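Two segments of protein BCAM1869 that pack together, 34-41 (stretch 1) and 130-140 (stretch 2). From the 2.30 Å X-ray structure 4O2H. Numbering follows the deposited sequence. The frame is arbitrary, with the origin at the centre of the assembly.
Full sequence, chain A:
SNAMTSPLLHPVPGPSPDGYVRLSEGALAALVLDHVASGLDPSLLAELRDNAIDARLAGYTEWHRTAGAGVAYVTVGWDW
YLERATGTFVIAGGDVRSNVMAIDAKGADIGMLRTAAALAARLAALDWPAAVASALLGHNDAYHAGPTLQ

Stretch 1 (34-41) DHVASGLD
Stretch 2 130-140: AAVASALLGHN

Residues 34-40 form a β-strand, and residues 130-138 belong to an α-helix that begins earlier in the chain and lies against one side of that strand. The two axes approach to 7.6 Å, with 68° between their N-to-C directions (signed crossing angle -68°), so the helix crosses the strand obliquely. The register is set by three CA-CA pairs: His35 CA to Ala131 CA at 6.6 Å, Ser38 CA to Val132 CA at 5.9 Å, and Gly39 CA to Leu136 CA at 6.4 Å. The contact between them buries 343 Å², summed over both sides.

Most of the strand is extended, with phi/psi of -70/137 at His35, -159/150 at Ala37, -145/148 at Ser38, -160/166 at Gly39 and -88/143 at Leu40. Val36 departs from this pattern at -116/-52. This local twist interrupts the usual alternation of side chains: His35 and Ser38, three residues apart, both direct CB toward the helix, whereas Asp34 and Ala37 point away. The helix keeps regular values near -65/-40, with i to i+4 backbone hydrogen bonds such as Ala135 N to Ala131 O (3.0 Å) and Leu136 N to Val132 O (3.0 Å).

His35 adopts chi1 t (168°) with chi2 at -85°, which carries its imidazole along the strand to Ser38. There His35 NE2 and Ser38 OG share a hydrogen bond of 2.7 Å, in which either could be the donor. The same conformation sets the ring against the helix: Ala131 O lies over one face, and His35 CE1 comes within 3.4 Å of Ala135 CB. Behind the ring, His35 CB packs on Ala131 CB at 3.9 Å. The methyls of Ala131 and Ala135, one turn apart and both directed toward the strand, form the surface on which His35 packs.

Ser38 is buried with chi1 m (-64°). Its OG, which is also hydrogen-bonded elsewhere in the structure, sits 3.6 Å from Val132 CG2, and its CB is 4.1 Å from Ala135 CB. Val132 has chi1 t (166°) and leaves its helix sideways.

One hydrogen bond joins the stretches directly. His139 (chi1 m, -68°; chi2 -29°) points toward the strand, and its NE2 donates to Ser38 O at 2.7 Å with an N-H...O angle of 151°. The carbonyl lies at the ring edge, near the imidazole plane, as expected for donation from a ring nitrogen. Ser38 is thus engaged by two histidines, through its hydroxyl by His35 and through its carbonyl by His139.

The contact is extended by leucines. Leu136 (chi1 m, -68°; chi2 t, -175°) and Leu40 (chi1 m, -60°; chi2 t, -176°) both leave their backbones sideways, but their extended ends approach the opposing stretch, and Leu40 CD2 meets Leu136 CD2 at 3.8 Å in an apolar contact. Leu136 CD2 also rests 4.0 Å from Gly39 CA, packing against the strand backbone.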

# COMPACT_ATOMS: atom_id res chain seq x y z
N ASP A 34 -9.07 -2.88 -10.45
CA ASP A 34 -9.44 -3.98 -9.59
C ASP A 34 -8.78 -3.80 -8.25
O ASP A 34 -7.66 -3.30 -8.20
CB ASP A 34 -8.98 -5.32 -10.20
CG ASP A 34 -9.54 -5.59 -11.58
OD1 ASP A 34 -10.76 -5.37 -11.78
OD2 ASP A 34 -8.76 -6.02 -12.46
N HIS A 35 -9.48 -4.17 -7.18
CA HIS A 35 -8.96 -4.12 -5.81
C HIS A 35 -7.89 -5.20 -5.66
O HIS A 35 -8.10 -6.32 -6.08
CB HIS A 35 -10.10 -4.32 -4.77
CG HIS A 35 -9.59 -4.56 -3.38
ND1 HIS A 35 -9.25 -5.83 -2.95
CD2 HIS A 35 -9.32 -3.68 -2.39
CE1 HIS A 35 -8.82 -5.69 -1.71
NE2 HIS A 35 -8.86 -4.42 -1.32
N VAL A 36 -6.79 -4.86 -5.00
CA VAL A 36 -5.66 -5.77 -4.76
C VAL A 36 -5.54 -5.99 -3.26
O VAL A 36 -5.49 -7.14 -2.83
CB VAL A 36 -4.35 -5.20 -5.37
CG1 VAL A 36 -3.16 -6.13 -5.16
CG2 VAL A 36 -4.51 -4.87 -6.87
N ALA A 37 -5.49 -4.91 -2.46
CA ALA A 37 -5.31 -5.06 -1.01
C ALA A 37 -5.76 -3.84 -0.28
O ALA A 37 -5.73 -2.74 -0.79
CB ALA A 37 -3.85 -5.38 -0.66
N SER A 38 -6.24 -4.05 0.93
CA SER A 38 -6.72 -3.04 1.86
C SER A 38 -6.34 -3.50 3.25
O SER A 38 -6.25 -4.70 3.50
CB SER A 38 -8.23 -2.86 1.72
OG SER A 38 -8.62 -2.36 0.45
N GLY A 39 -6.08 -2.57 4.13
CA GLY A 39 -5.75 -2.86 5.51
C GLY A 39 -5.96 -1.67 6.40
O GLY A 39 -6.14 -0.55 5.91
N LEU A 40 -5.98 -1.91 7.70
CA LEU A 40 -6.16 -0.87 8.69
C LEU A 40 -4.81 -0.26 9.06
O LEU A 40 -3.80 -0.97 9.06
CB LEU A 40 -6.86 -1.45 9.95
CG LEU A 40 -8.26 -2.06 9.69
CD1 LEU A 40 -8.90 -2.51 11.00
CD2 LEU A 40 -9.19 -1.09 8.89
N ASP A 41 -4.79 1.06 9.31
CA ASP A 41 -3.59 1.78 9.80
C ASP A 41 -3.97 2.49 11.13
O ASP A 41 -4.46 3.61 11.08
CB ASP A 41 -3.01 2.77 8.73
CG ASP A 41 -1.73 3.48 9.16
OD1 ASP A 41 -1.26 3.24 10.28
OD2 ASP A 41 -1.15 4.21 8.32
N ALA A 130 -17.14 -0.36 -1.51
CA ALA A 130 -17.70 -1.73 -1.41
C ALA A 130 -16.56 -2.78 -1.36
O ALA A 130 -16.57 -3.64 -0.48
CB ALA A 130 -18.66 -2.01 -2.56
N ALA A 131 -15.55 -2.67 -2.24
CA ALA A 131 -14.45 -3.65 -2.25
C ALA A 131 -13.48 -3.48 -1.06
O ALA A 131 -12.93 -4.47 -0.58
CB ALA A 131 -13.71 -3.61 -3.56
N VAL A 132 -13.29 -2.27 -0.57
CA VAL A 132 -12.44 -2.04 0.61
C VAL A 132 -13.08 -2.70 1.85
O VAL A 132 -12.42 -3.51 2.52
CB VAL A 132 -12.17 -0.54 0.83
CG1 VAL A 132 -11.58 -0.23 2.21
CG2 VAL A 132 -11.27 -0.00 -0.29
N ALA A 133 -14.37 -2.44 2.11
CA ALA A 133 -15.07 -3.00 3.29
C ALA A 133 -15.09 -4.52 3.22
O ALA A 133 -14.83 -5.20 4.21
CB ALA A 133 -16.48 -2.45 3.38
N SER A 134 -15.32 -5.04 2.02
CA SER A 134 -15.34 -6.48 1.74
C SER A 134 -14.01 -7.12 2.11
O SER A 134 -14.00 -8.13 2.82
CB SER A 134 -15.65 -6.71 0.26
OG SER A 134 -15.83 -8.09 -0.01
N ALA A 135 -12.88 -6.51 1.67
CA ALA A 135 -11.55 -7.05 1.97
C ALA A 135 -11.27 -7.00 3.46
O ALA A 135 -10.67 -7.91 4.00
CB ALA A 135 -10.49 -6.27 1.21
N LEU A 136 -11.68 -5.90 4.12
CA LEU A 136 -11.50 -5.69 5.56
C LEU A 136 -12.20 -6.78 6.36
O LEU A 136 -11.68 -7.18 7.41
CB LEU A 136 -12.03 -4.32 5.99
CG LEU A 136 -11.26 -3.10 5.49
CD1 LEU A 136 -11.84 -1.87 6.10
CD2 LEU A 136 -9.74 -3.18 5.79
N LEU A 137 -13.35 -7.26 5.87
CA LEU A 137 -14.08 -8.35 6.50
C LEU A 137 -13.36 -9.68 6.27
O LEU A 137 -13.26 -10.46 7.21
CB LEU A 137 -15.53 -8.41 6.03
CG LEU A 137 -16.42 -7.25 6.54
CD1 LEU A 137 -17.61 -7.00 5.60
CD2 LEU A 137 -16.85 -7.49 7.94
N GLY A 138 -12.77 -9.86 5.08
CA GLY A 138 -12.01 -11.05 4.70
C GLY A 138 -10.80 -11.35 5.56
O GLY A 138 -10.43 -12.52 5.73
N HIS A 139 -10.16 -10.30 6.10
CA HIS A 139 -8.96 -10.38 6.95
C HIS A 139 -9.21 -11.00 8.32
O HIS A 139 -8.28 -11.55 8.90
CB HIS A 139 -8.37 -8.98 7.14
CG HIS A 139 -7.80 -8.42 5.88
ND1 HIS A 139 -7.28 -9.25 4.89
CD2 HIS A 139 -7.66 -7.14 5.49
CE1 HIS A 139 -6.86 -8.45 3.93
NE2 HIS A 139 -7.07 -7.17 4.25
N ASN A 140 -10.44 -10.89 8.84
CA ASN A 140 -10.80 -11.42 10.16
C ASN A 140 -10.99 -12.96 10.14
O ASN A 140 -11.19 -13.56 11.21
CB ASN A 140 -12.06 -10.72 10.66
CG ASN A 140 -11.83 -9.24 10.84
OD1 ASN A 140 -11.24 -8.79 11.84
ND2 ASN A 140 -12.19 -8.45 9.84